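Local structure of peptidoglycan-recognition protein LB (Drosophila melanogaster, 7NSZ) at residues 118-123 with 159-164; 53-58 with 87-92; 31-36 with 96-101; 60-65 with 114-119. The protein hydrolyses, as a zinc-dependent N-acetylmuramoyl-L-alanine amidase, the bond joining muramoyl residues to the peptide in bacterial peptidoglycan, and acts in fly innate immunity. The protein carries 1 engineered substitution. All coordinates share one frame; numbering follows the deposited sequence.

Contact 1. Residues 118-123 with 159-164. With ZN (zinc ion), chain B.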
loop_
_atom_site.group_PDB
_atom_site.type_symbol
_atom_site.label_atom_id
_atom_site.label_comp_id
_atom_site.label_asym_id
_atom_site.label_seq_id
_atom_site.Cartn_x
_atom_site.Cartn_y
_atom_site.Cartn_z
ATOM N N ASP A 118 10.797 -7.639 -0.220
ATOM C CA ASP A 118 10.340 -9.033 -0.308
ATOM C C ASP A 118 10.110 -9.529 1.120
ATOM O O ASP A 118 11.116 -9.717 1.818
ATOM C CB ASP A 118 11.368 -9.891 -1.059
ATOM C CG ASP A 118 11.066 -11.389 -1.038
ATOM O OD1 ASP A 118 9.934 -11.794 -0.737
ATOM O OD2 ASP A 118 11.989 -12.162 -1.443
ATOM N N TRP A 119 8.867 -9.747 1.510
ATOM C CA TRP A 119 8.502 -10.106 2.911
ATOM C C TRP A 119 7.852 -11.501 2.990
ATOM O O TRP A 119 7.007 -11.793 3.816
ATOM C CB TRP A 119 7.662 -8.981 3.501
ATOM C CG TRP A 119 8.341 -7.634 3.425
ATOM C CD1 TRP A 119 7.902 -6.534 2.724
ATOM C CD2 TRP A 119 9.633 -7.270 3.929
ATOM N NE1 TRP A 119 8.778 -5.510 2.845
ATOM C CE2 TRP A 119 9.877 -5.927 3.553
ATOM C CE3 TRP A 119 10.596 -7.931 4.705
ATOM C CZ2 TRP A 119 11.013 -5.237 3.898
ATOM C CZ3 TRP A 119 11.744 -7.268 5.030
ATOM C CH2 TRP A 119 11.949 -5.940 4.663
ATOM N N ARG A 120 8.320 -12.356 2.086
ATOM C CA ARG A 120 7.941 -13.800 2.119
ATOM C C ARG A 120 8.399 -14.476 3.409
ATOM O O ARG A 120 7.573 -15.167 3.971
ATOM C CB ARG A 120 8.501 -14.493 0.879
ATOM C CG ARG A 120 7.676 -14.171 -0.356
ATOM C CD ARG A 120 8.269 -14.864 -1.569
ATOM N NE ARG A 120 9.635 -14.424 -1.766
ATOM C CZ ARG A 120 10.636 -15.169 -2.232
ATOM N NH1 ARG A 120 10.422 -16.411 -2.631
ATOM N NH2 ARG A 120 11.851 -14.661 -2.320
ATOM N N THR A 121 9.623 -14.251 3.845
ATOM C CA THR A 121 10.168 -14.985 5.037
ATOM C C THR A 121 10.665 -14.027 6.096
ATOM O O THR A 121 10.553 -14.359 7.271
ATOM C CB THR A 121 11.254 -15.991 4.630
ATOM O OG1 THR A 121 12.278 -15.240 3.989
ATOM C CG2 THR A 121 10.694 -17.082 3.749
ATOM N N GLU A 122 11.214 -12.869 5.721
ATOM C CA GLU A 122 11.660 -11.862 6.698
ATOM C C GLU A 122 10.499 -10.957 7.118
ATOM O O GLU A 122 9.607 -10.654 6.277
ATOM C CB GLU A 122 12.728 -10.973 6.091
ATOM C CG GLU A 122 14.108 -11.529 6.150
ATOM C CD GLU A 122 14.464 -12.047 7.527
ATOM O OE1 GLU A 122 14.568 -13.283 7.631
ATOM O OE2 GLU A 122 14.571 -11.238 8.477
ATOM N N LEU A 123 10.513 -10.567 8.369
ATOM C CA LEU A 123 9.565 -9.574 8.937
ATOM C C LEU A 123 10.100 -8.190 8.594
ATOM O O LEU A 123 11.255 -7.889 8.869
ATOM C CB LEU A 123 9.450 -9.752 10.455
ATOM C CG LEU A 123 8.438 -8.845 11.123
ATOM C CD1 LEU A 123 7.042 -9.242 10.669
ATOM C CD2 LEU A 123 8.574 -8.927 12.629
ATOM N N ASP A 159 -5.304 -14.700 -6.640
ATOM C CA ASP A 159 -4.339 -15.793 -6.578
ATOM C C ASP A 159 -2.940 -15.196 -6.630
ATOM O O ASP A 159 -2.400 -15.024 -7.726
ATOM C CB ASP A 159 -4.646 -16.772 -7.703
ATOM C CG ASP A 159 -3.633 -17.873 -7.863
ATOM O OD1 ASP A 159 -2.987 -18.252 -6.852
ATOM O OD2 ASP A 159 -3.573 -18.395 -9.005
ATOM N N THR A 160 -2.402 -14.848 -5.467
ATOM C CA THR A 160 -1.052 -14.262 -5.336
ATOM C C THR A 160 -0.484 -14.655 -3.979
ATOM O O THR A 160 -1.301 -14.876 -3.080
ATOM C CB THR A 160 -1.083 -12.723 -5.418
ATOM O OG1 THR A 160 0.248 -12.278 -5.339
ATOM C CG2 THR A 160 -1.840 -12.028 -4.316
ATOM N N GLU A 161 0.818 -14.669 -3.842
ATOM C CA GLU A 161 1.591 -14.808 -2.585
ATOM C C GLU A 161 1.654 -13.485 -1.792
ATOM O O GLU A 161 1.834 -13.513 -0.579
ATOM C CB GLU A 161 2.987 -15.223 -3.005
ATOM C CG GLU A 161 3.960 -15.499 -1.899
ATOM C CD GLU A 161 5.090 -16.414 -2.353
ATOM O OE1 GLU A 161 5.849 -16.898 -1.498
ATOM O OE2 GLU A 161 5.227 -16.628 -3.577
ATOM N N CYS A 162 1.548 -12.371 -2.512
ATOM C CA CYS A 162 1.577 -11.014 -1.894
ATOM C C CYS A 162 0.620 -10.977 -0.702
ATOM O O CYS A 162 -0.547 -11.363 -0.802
ATOM C CB CYS A 162 1.206 -9.996 -2.956
ATOM S SG CYS A 162 1.239 -8.326 -2.304
ATOM N N PRO A 163 1.007 -10.408 0.473
ATOM C CA PRO A 163 2.238 -9.645 0.740
ATOM C C PRO A 163 3.448 -10.398 1.305
ATOM O O PRO A 163 4.282 -9.832 1.931
ATOM C CB PRO A 163 1.732 -8.625 1.789
ATOM C CG PRO A 163 0.748 -9.458 2.635
ATOM C CD PRO A 163 0.023 -10.255 1.566
ATOM N N GLY A 164 3.523 -11.697 0.969
ATOM C CA GLY A 164 4.546 -12.603 1.528
ATOM C C GLY A 164 4.008 -13.261 2.773
ATOM O O GLY A 164 3.316 -12.647 3.538
HETATM ZN ZN ZN B . 0.012 -7.213 -3.863
#
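G164 and R120 bring their backbones together, with CA atoms 3.6 Å apart; W119 O and R120 N occupy the place where a CB of G164 would sit, and its backbone angles also suit glycine. Beside this approach, G164 CA points a C-H at W119 O (3.5 Å), and W119 CB lies 3.8 Å from P163 O.

The side-chain part pairs R120 with E161. E161 CG is anti to its backbone N (chi1 -177°) and the chain runs on extended, with E161 OE1 resting on the aliphatic arm of R120, 3.2 Å from R120 CD. R120 NE stays 4.5 Å from E161 OE1, too long for a salt bridge. The guanidinium is committed to D118 instead: a side-on, two-nitrogen grip in its own plane, with R120 NE to D118 OD1 at 2.8 Å and R120 NH2 to D118 OD2 at 2.7 Å, both on syn lone pairs. The E161 carboxylate, turned 78° from the guanidinium, may add a longer-range attraction.

One residue along, C162 SG binds the zinc ion at 2.3 Å, with H44 and H154 completing the protein ligands.

G164 is the N-cap of helix 165-171, whose first turn shares backbone bonds with the loop after strand 110-115: W119 with L167, R120 with R166.

Contact 2. Residues 53-58 with 87-92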
loop_
_atom_site.group_PDB
_atom_site.type_symbol
_atom_site.label_atom_id
_atom_site.label_comp_id
_atom_site.label_asym_id
_atom_site.label_seq_id
_atom_site.Cartn_x
_atom_site.Cartn_y
_atom_site.Cartn_z
ATOM N N TYR A 53 16.773 1.015 2.699
ATOM C CA TYR A 53 17.026 1.514 4.063
ATOM C C TYR A 53 17.238 3.037 4.071
ATOM O O TYR A 53 17.011 3.635 5.153
ATOM C CB TYR A 53 18.216 0.777 4.667
ATOM C CG TYR A 53 17.891 -0.658 4.989
ATOM C CD1 TYR A 53 18.511 -1.684 4.316
ATOM C CD2 TYR A 53 16.931 -0.982 5.935
ATOM C CE1 TYR A 53 18.236 -3.004 4.611
ATOM C CE2 TYR A 53 16.606 -2.304 6.214
ATOM C CZ TYR A 53 17.260 -3.312 5.540
ATOM O OH TYR A 53 16.996 -4.631 5.809
ATOM N N SER A 54 17.726 3.627 3.003
ATOM C CA SER A 54 17.910 5.102 2.933
ATOM C C SER A 54 16.825 5.769 2.081
ATOM O O SER A 54 16.292 5.174 1.151
ATOM C CB SER A 54 19.257 5.463 2.400
ATOM O OG SER A 54 19.316 5.365 1.010
ATOM N N THR A 55 16.512 6.991 2.424
ATOM C CA THR A 55 15.467 7.746 1.721
ATOM C C THR A 55 15.846 7.906 0.259
ATOM O O THR A 55 15.023 7.666 -0.621
ATOM C CB THR A 55 15.221 9.065 2.424
ATOM O OG1 THR A 55 14.674 8.777 3.700
ATOM C CG2 THR A 55 14.272 9.946 1.634
ATOM N N PRO A 56 17.108 8.188 -0.141
ATOM C CA PRO A 56 17.387 8.215 -1.580
ATOM C C PRO A 56 17.028 6.893 -2.254
ATOM O O PRO A 56 16.540 6.929 -3.384
ATOM C CB PRO A 56 18.906 8.552 -1.618
ATOM C CG PRO A 56 19.093 9.352 -0.418
ATOM C CD PRO A 56 18.292 8.606 0.653
ATOM N N ASP A 57 17.331 5.772 -1.601
ATOM C CA ASP A 57 17.039 4.464 -2.224
ATOM C C ASP A 57 15.519 4.239 -2.269
ATOM O O ASP A 57 15.025 3.668 -3.235
ATOM C CB ASP A 57 17.752 3.349 -1.505
ATOM C CG ASP A 57 19.268 3.412 -1.650
ATOM O OD1 ASP A 57 19.716 4.079 -2.580
ATOM O OD2 ASP A 57 19.912 2.936 -0.760
ATOM N N CYS A 58 14.781 4.644 -1.268
ATOM C CA CYS A 58 13.315 4.432 -1.207
ATOM C C CYS A 58 12.637 5.357 -2.219
ATOM O O CYS A 58 11.695 4.912 -2.898
ATOM C CB CYS A 58 12.764 4.687 0.186
ATOM S SG CYS A 58 13.331 3.496 1.430
ATOM N N ASP A 87 13.313 3.268 5.336
ATOM C CA ASP A 87 13.656 4.510 6.050
ATOM C C ASP A 87 12.582 4.891 7.058
ATOM O O ASP A 87 12.743 5.902 7.732
ATOM C CB ASP A 87 13.885 5.640 5.052
ATOM C CG ASP A 87 12.687 5.965 4.176
ATOM O OD1 ASP A 87 12.793 6.937 3.374
ATOM O OD2 ASP A 87 11.640 5.207 4.235
ATOM N N GLY A 88 11.474 4.160 7.116
ATOM C CA GLY A 88 10.355 4.503 7.997
ATOM C C GLY A 88 9.482 5.643 7.488
ATOM O O GLY A 88 8.587 6.113 8.250
ATOM N N MET A 89 9.671 6.027 6.225
ATOM C CA MET A 89 8.860 7.108 5.640
ATOM C C MET A 89 7.702 6.512 4.858
ATOM O O MET A 89 7.726 5.363 4.364
ATOM C CB MET A 89 9.739 7.966 4.732
ATOM C CG MET A 89 10.823 8.648 5.472
ATOM S SD MET A 89 10.310 9.823 6.751
ATOM C CE MET A 89 11.435 9.256 8.023
ATOM N N ILE A 90 6.657 7.335 4.677
ATOM C CA ILE A 90 5.494 6.992 3.842
ATOM C C ILE A 90 5.555 7.839 2.583
ATOM O O ILE A 90 5.764 9.053 2.682
ATOM C CB ILE A 90 4.204 7.225 4.609
ATOM C CG1 ILE A 90 4.213 6.455 5.917
ATOM C CG2 ILE A 90 2.969 6.896 3.741
ATOM C CD1 ILE A 90 3.331 6.961 6.944
ATOM N N TYR A 91 5.341 7.211 1.432
ATOM C CA TYR A 91 5.428 7.849 0.126
ATOM C C TYR A 91 4.042 7.894 -0.497
ATOM O O TYR A 91 3.412 6.827 -0.706
ATOM C CB TYR A 91 6.425 7.083 -0.733
ATOM C CG TYR A 91 7.841 7.190 -0.249
ATOM C CD1 TYR A 91 8.343 6.380 0.763
ATOM C CD2 TYR A 91 8.645 8.187 -0.742
ATOM C CE1 TYR A 91 9.627 6.548 1.266
ATOM C CE2 TYR A 91 9.926 8.381 -0.256
ATOM C CZ TYR A 91 10.435 7.532 0.726
ATOM O OH TYR A 91 11.695 7.742 1.218
ATOM N N THR A 92 3.549 9.057 -0.891
ATOM C CA THR A 92 2.255 9.193 -1.552
ATOM C C THR A 92 2.358 8.537 -2.911
ATOM O O THR A 92 3.205 8.909 -3.743
ATOM C CB THR A 92 1.821 10.644 -1.698
ATOM O OG1 THR A 92 1.789 11.196 -0.371
ATOM C CG2 THR A 92 0.450 10.776 -2.331
#
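T55 and D87 meet in a hydrogen bond, T55 OG1 donating to D87 OD1 over 2.7 Å at the anti lone pair; the two side chains run at about a right angle. The same oxygen takes a second donor at its syn lone pair, Y91 OH, 2.5 Å from D87 OD1, with OD1 lying at the edge of the tyrosine ring and in its plane. OD1 is thus gripped from both the helix start and the strand. The other oxygen, D87 OD2, accepts from M89 N (2.9 Å), closing an Asx turn, with the donor well above the carboxylate plane. Three donors would restrict the rotation of this carboxylate, whose CG lies between its own N and carbonyl carbon (chi1 60°).

Van der Waals contacts fill in around this network. T55 CG2 lies 3.4 Å from Y91 OH, and C58 CB is equally close to that hydroxyl, reaching Y91 CZ at 3.7 Å. C58 SG, bonded to C52 in a disulfide, comes 3.7 Å from D87 OD2. Farther back, Y53 O receives a C-H from D87 CA.

S54 is the N-cap of helix 55-72, its hydroxyl accepting a weak bond from D57 N. Through T55 and C58 the contact joins the first turn of this helix to the turn leading into strand 90-92, while Y91 continues along the helix to M59 and M62. Strand 90-92 lies in the sheet between strands 17-18 and 82-84.

Contact 3. Residues 31-36 with 96-101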
loop_
_atom_site.group_PDB
_atom_site.type_symbol
_atom_site.label_atom_id
_atom_site.label_comp_id
_atom_site.label_asym_id
_atom_site.label_seq_id
_atom_site.Cartn_x
_atom_site.Cartn_y
_atom_site.Cartn_z
ATOM N N VAL A 31 -6.556 10.539 -13.569
ATOM C CA VAL A 31 -6.965 10.306 -12.145
ATOM C C VAL A 31 -8.471 10.037 -12.089
ATOM O O VAL A 31 -9.253 10.910 -12.534
ATOM C CB VAL A 31 -6.604 11.475 -11.227
ATOM C CG1 VAL A 31 -7.034 11.169 -9.805
ATOM C CG2 VAL A 31 -5.101 11.758 -11.249
ATOM N N GLU A 32 -8.864 8.874 -11.582
ATOM C CA GLU A 32 -10.282 8.521 -11.317
ATOM C C GLU A 32 -10.482 8.516 -9.807
ATOM O O GLU A 32 -9.609 7.999 -9.078
ATOM C CB GLU A 32 -10.646 7.173 -11.935
ATOM C CG GLU A 32 -10.249 7.005 -13.397
ATOM C CD GLU A 32 -10.632 5.651 -13.961
ATOM O OE1 GLU A 32 -9.763 4.749 -14.031
ATOM O OE2 GLU A 32 -11.829 5.494 -14.317
ATOM N N HIS A 33 -11.564 9.080 -9.311
ATOM C CA HIS A 33 -11.853 9.193 -7.884
ATOM C C HIS A 33 -12.931 8.219 -7.475
ATOM O O HIS A 33 -13.700 7.727 -8.298
ATOM C CB HIS A 33 -12.228 10.608 -7.504
ATOM C CG HIS A 33 -11.147 11.584 -7.791
ATOM N ND1 HIS A 33 -10.215 11.960 -6.843
ATOM C CD2 HIS A 33 -10.840 12.236 -8.935
ATOM C CE1 HIS A 33 -9.379 12.826 -7.401
ATOM N NE2 HIS A 33 -9.745 13.011 -8.669
ATOM N N PHE A 34 -12.936 7.911 -6.195
ATOM C CA PHE A 34 -14.093 7.290 -5.523
ATOM C C PHE A 34 -14.464 8.165 -4.338
ATOM O O PHE A 34 -13.680 8.967 -3.855
ATOM C CB PHE A 34 -13.772 5.828 -5.179
ATOM C CG PHE A 34 -12.747 5.564 -4.100
ATOM C CD1 PHE A 34 -13.151 5.583 -2.776
ATOM C CD2 PHE A 34 -11.440 5.212 -4.404
ATOM C CE1 PHE A 34 -12.250 5.275 -1.777
ATOM C CE2 PHE A 34 -10.540 4.895 -3.396
ATOM C CZ PHE A 34 -10.953 4.941 -2.094
ATOM N N GLN A 35 -15.683 7.971 -3.853
ATOM C CA GLN A 35 -16.276 8.867 -2.846
ATOM C C GLN A 35 -16.327 8.134 -1.501
ATOM O O GLN A 35 -16.440 6.889 -1.487
ATOM C CB GLN A 35 -17.647 9.366 -3.347
ATOM C CG GLN A 35 -17.560 10.330 -4.526
ATOM C CD GLN A 35 -17.243 9.663 -5.840
ATOM O OE1 GLN A 35 -17.910 8.715 -6.270
ATOM N NE2 GLN A 35 -16.213 10.164 -6.517
ATOM N N GLY A 36 -16.298 8.927 -0.432
ATOM C CA GLY A 36 -16.589 8.493 0.948
ATOM C C GLY A 36 -15.384 7.752 1.503
ATOM O O GLY A 36 -14.389 7.484 0.789
ATOM N N PHE A 96 -5.300 8.983 -1.197
ATOM C CA PHE A 96 -6.644 8.631 -0.707
ATOM C C PHE A 96 -7.732 8.988 -1.722
ATOM O O PHE A 96 -7.623 9.995 -2.415
ATOM C CB PHE A 96 -6.935 9.343 0.605
ATOM C CG PHE A 96 -6.067 8.910 1.758
ATOM C CD1 PHE A 96 -5.229 9.790 2.394
ATOM C CD2 PHE A 96 -6.242 7.655 2.274
ATOM C CE1 PHE A 96 -4.501 9.366 3.498
ATOM C CE2 PHE A 96 -5.523 7.218 3.385
ATOM C CZ PHE A 96 -4.645 8.085 3.987
ATOM N N ASN A 97 -8.725 8.135 -1.852
ATOM C CA ASN A 97 -9.955 8.359 -2.648
ATOM C C ASN A 97 -9.619 8.435 -4.127
ATOM O O ASN A 97 -10.423 8.986 -4.897
ATOM C CB ASN A 97 -10.717 9.601 -2.173
ATOM C CG ASN A 97 -11.489 9.312 -0.913
ATOM O OD1 ASN A 97 -10.933 9.373 0.164
ATOM N ND2 ASN A 97 -12.746 8.913 -1.072
ATOM N N VAL A 98 -8.549 7.807 -4.543
ATOM C CA VAL A 98 -8.204 7.663 -5.977
ATOM C C VAL A 98 -8.269 6.192 -6.303
ATOM O O VAL A 98 -7.725 5.313 -5.530
ATOM C CB VAL A 98 -6.836 8.249 -6.359
ATOM C CG1 VAL A 98 -6.385 7.875 -7.744
ATOM C CG2 VAL A 98 -6.847 9.744 -6.159
ATOM N N ILE A 99 -8.923 5.801 -7.363
ATOM C CA ILE A 99 -9.063 4.400 -7.762
ATOM C C ILE A 99 -7.675 3.865 -8.065
ATOM O O ILE A 99 -6.932 4.447 -8.887
ATOM C CB ILE A 99 -10.010 4.255 -8.967
ATOM C CG1 ILE A 99 -11.412 4.771 -8.589
ATOM C CG2 ILE A 99 -10.041 2.815 -9.424
ATOM C CD1 ILE A 99 -12.476 4.612 -9.662
ATOM N N GLY A 100 -7.327 2.753 -7.437
ATOM C CA GLY A 100 -6.005 2.123 -7.561
ATOM C C GLY A 100 -5.933 1.110 -8.670
ATOM O O GLY A 100 -6.924 0.946 -9.425
ATOM N N ALA A 101 -4.792 0.461 -8.804
ATOM C CA ALA A 101 -4.623 -0.673 -9.735
ATOM C C ALA A 101 -3.796 -1.723 -9.023
ATOM O O ALA A 101 -2.804 -2.230 -9.532
ATOM C CB ALA A 101 -3.906 -0.248 -11.010
HETATM O O HOH W 1 -6.999 6.590 -10.880
#
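N97 meets F34 with both backbone and side chain and reaches G36 through its amide. Its CA sits over one face of the F34 ring, 3.7 Å from the centroid and only 16° off the normal, a CH-pi contact. F34 CG lies between its backbone N and carbonyl carbon (chi1 70°), which starts the ring off toward N97. The amide nitrogen N97 ND2 spends its hydrogens on two carbonyls, F34 O and G36 O, at 2.9 Å each; F34 O lies in the amide plane, G36 O somewhat tilted from it, so the pair would restrict rotation of the amide. N97 O in turn accepts from F34 N at 3.0 Å, and H33 CA also brings a C-H to it.

V98 lies opposite H33, their CA atoms 4.4 Å apart. Its CB points away from residues 31-36, yet V98 CG2 still lies 3.9 Å from V31 CG1. The backbone oxygen V98 O lies at the edge of the F34 ring, near CE2.

I99 supplies the second backbone bond of the bridge, I99 N donating to E32 O at 2.9 Å. I99 CD1 lies 3.9 Å from E32 CB and beside H33 O. A water bridges E32 N, from which it accepts, and I99 O, which is also held by R94.

The bonds F34 N to N97 O and I99 N to E32 O flank H33 and V98 as a non-hydrogen-bonded antiparallel pair. This is an isolated beta bridge joining two surface loops of the amidase domain, not a strand pair of the main sheet.

Contact 4. Residues 60-65 with 114-119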
loop_
_atom_site.group_PDB
_atom_site.type_symbol
_atom_site.label_atom_id
_atom_site.label_comp_id
_atom_site.label_asym_id
_atom_site.label_seq_id
_atom_site.Cartn_x
_atom_site.Cartn_y
_atom_site.Cartn_z
ATOM N N LYS A 60 14.004 6.286 -5.108
ATOM C CA LYS A 60 14.294 5.558 -6.368
ATOM C C LYS A 60 13.356 4.351 -6.510
ATOM O O LYS A 60 12.861 4.071 -7.608
ATOM C CB LYS A 60 15.786 5.202 -6.432
ATOM C CG LYS A 60 16.214 4.375 -7.622
ATOM C CD LYS A 60 15.935 5.006 -8.937
ATOM C CE LYS A 60 16.866 4.475 -10.017
ATOM N NZ LYS A 60 16.863 3.000 -10.118
ATOM N N SER A 61 13.080 3.631 -5.432
ATOM C CA SER A 61 12.246 2.414 -5.489
ATOM C C SER A 61 10.827 2.825 -5.890
ATOM O O SER A 61 10.199 2.094 -6.641
ATOM C CB SER A 61 12.234 1.662 -4.180
ATOM O OG SER A 61 13.510 1.208 -3.776
ATOM N N MET A 62 10.304 3.927 -5.352
ATOM C CA MET A 62 8.987 4.434 -5.763
ATOM C C MET A 62 9.019 4.753 -7.264
ATOM O O MET A 62 8.090 4.365 -7.981
ATOM C CB MET A 62 8.606 5.685 -4.965
ATOM C CG MET A 62 8.273 5.403 -3.502
ATOM S SD MET A 62 6.793 4.389 -3.277
ATOM C CE MET A 62 5.518 5.442 -3.920
ATOM N N ARG A 63 10.066 5.419 -7.756
ATOM C CA ARG A 63 10.159 5.705 -9.213
ATOM C C ARG A 63 10.261 4.406 -9.990
ATOM O O ARG A 63 9.687 4.319 -11.100
ATOM C CB ARG A 63 11.333 6.637 -9.510
ATOM C CG ARG A 63 11.126 8.024 -8.946
ATOM C CD ARG A 63 12.146 9.064 -9.417
ATOM N NE ARG A 63 13.520 8.674 -9.125
ATOM C CZ ARG A 63 14.164 9.053 -8.032
ATOM N NH1 ARG A 63 13.537 9.678 -7.063
ATOM N NH2 ARG A 63 15.430 8.717 -7.862
ATOM N N ASP A 64 11.013 3.450 -9.514
ATOM C CA ASP A 64 11.107 2.162 -10.229
ATOM C C ASP A 64 9.730 1.496 -10.356
ATOM O O ASP A 64 9.390 0.910 -11.431
ATOM C CB ASP A 64 12.146 1.285 -9.535
ATOM C CG ASP A 64 13.592 1.716 -9.751
ATOM O OD1 ASP A 64 13.839 2.583 -10.597
ATOM O OD2 ASP A 64 14.444 1.204 -9.014
ATOM N N MET A 65 8.946 1.440 -9.295
ATOM C CA MET A 65 7.575 0.873 -9.378
ATOM C C MET A 65 6.727 1.714 -10.311
ATOM O O MET A 65 5.987 1.109 -11.132
ATOM C CB MET A 65 6.931 0.793 -7.991
ATOM C CG MET A 65 7.612 -0.226 -7.088
ATOM S SD MET A 65 6.743 -0.503 -5.513
ATOM C CE MET A 65 7.155 1.013 -4.674
ATOM N N VAL A 114 1.772 -0.536 -0.099
ATOM C CA VAL A 114 2.886 -1.468 -0.391
ATOM C C VAL A 114 4.015 -1.199 0.599
ATOM O O VAL A 114 4.511 -0.089 0.770
ATOM C CB VAL A 114 3.349 -1.369 -1.855
ATOM C CG1 VAL A 114 3.934 -0.018 -2.230
ATOM C CG2 VAL A 114 4.337 -2.481 -2.165
ATOM N N LEU A 115 4.476 -2.265 1.247
ATOM C CA LEU A 115 5.698 -2.243 2.050
ATOM C C LEU A 115 6.836 -2.659 1.130
ATOM O O LEU A 115 6.858 -3.799 0.667
ATOM C CB LEU A 115 5.603 -3.133 3.295
ATOM C CG LEU A 115 4.931 -2.479 4.496
ATOM C CD1 LEU A 115 3.453 -2.320 4.354
ATOM C CD2 LEU A 115 5.241 -3.293 5.781
ATOM N N ILE A 116 7.694 -1.737 0.750
ATOM C CA ILE A 116 8.748 -2.004 -0.251
ATOM C C ILE A 116 9.655 -3.116 0.296
ATOM O O ILE A 116 10.090 -3.081 1.467
ATOM C CB ILE A 116 9.539 -0.725 -0.590
ATOM C CG1 ILE A 116 8.609 0.305 -1.234
ATOM C CG2 ILE A 116 10.737 -1.005 -1.478
ATOM C CD1 ILE A 116 9.141 1.717 -1.225
ATOM N N GLY A 117 9.851 -4.139 -0.517
ATOM C CA GLY A 117 10.730 -5.278 -0.190
ATOM C C GLY A 117 10.026 -6.575 -0.463
ATOM O O GLY A 117 8.856 -6.614 -0.884
ATOM N N ASP A 118 10.797 -7.639 -0.220
ATOM C CA ASP A 118 10.340 -9.033 -0.308
ATOM C C ASP A 118 10.110 -9.529 1.120
ATOM O O ASP A 118 11.116 -9.717 1.818
ATOM C CB ASP A 118 11.368 -9.891 -1.059
ATOM C CG ASP A 118 11.066 -11.389 -1.038
ATOM O OD1 ASP A 118 9.934 -11.794 -0.737
ATOM O OD2 ASP A 118 11.989 -12.162 -1.443
ATOM N N TRP A 119 8.867 -9.747 1.510
ATOM C CA TRP A 119 8.502 -10.106 2.911
ATOM C C TRP A 119 7.852 -11.501 2.990
ATOM O O TRP A 119 7.007 -11.793 3.816
ATOM C CB TRP A 119 7.662 -8.981 3.501
ATOM C CG TRP A 119 8.341 -7.634 3.425
ATOM C CD1 TRP A 119 7.902 -6.534 2.724
ATOM C CD2 TRP A 119 9.633 -7.270 3.929
ATOM N NE1 TRP A 119 8.778 -5.510 2.845
ATOM C CE2 TRP A 119 9.877 -5.927 3.553
ATOM C CE3 TRP A 119 10.596 -7.931 4.705
ATOM C CZ2 TRP A 119 11.013 -5.237 3.898
ATOM C CZ3 TRP A 119 11.744 -7.268 5.030
ATOM C CH2 TRP A 119 11.949 -5.940 4.663
#
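M65 reaches across from the helix to overlap I116, its terminal CE lying 3.8 Å from I116 CG1 and almost as close to I116 CD1. The same methyl comes 4.2 Å from V114 CG1, and so spans two residues whose side chains both face the helix. M65 is extended as far as SD, which is anti to CA, then turns at chi3 (-74°), which swings CE onto the aliphatic surface.

I116 spreads its branches over three helix residues. Besides M65, CD1 meets the sulphur M62 SD at 4.1 Å, the two side chains running at about a right angle, and CG2 lies 4.1 Å from S61 CB. S61 offers only that carbon; its hydroxyl bonds to D57 O one turn back. V114 also touches H44, a zinc ligand, and the engineered F80, so it links this packing to the surroundings of the metal site, its side chain about 7 Å from the zinc ion at the nearest atoms.

All five touching residues are buried, and every contact is between carbon or sulphur atoms. Dispersion and exclusion of water therefore hold helix 55-72 against the end of strand 110-115 and the residue that follows it; the packing is apolar and would depend on complementary shape, with M62 SD and M65 CE both set against I116.

How the contacts relate
From the N terminus, contact 3 opens first and closes a loop of 59 intervening residues, joining the segment before strand 38-45 to the one after strand 90-92. Contact 2 lies wholly within it, with 28 residues between its ends, and anchors the start of helix 55-72. Contact 4 begins on that helix and ends on strand 110-115, so it crosses contacts 2 and 3; it touches contact 2 where M62 CE packs on Y91 CB at 3.7 Å. Contact 1 reuses D118 and W119, where contact 4 ends, and closes a loop of 35 residues containing helix 126-142 and strand 149-153, joining the loop after strand 110-115 to the zinc-ligand loop before helix 165-171.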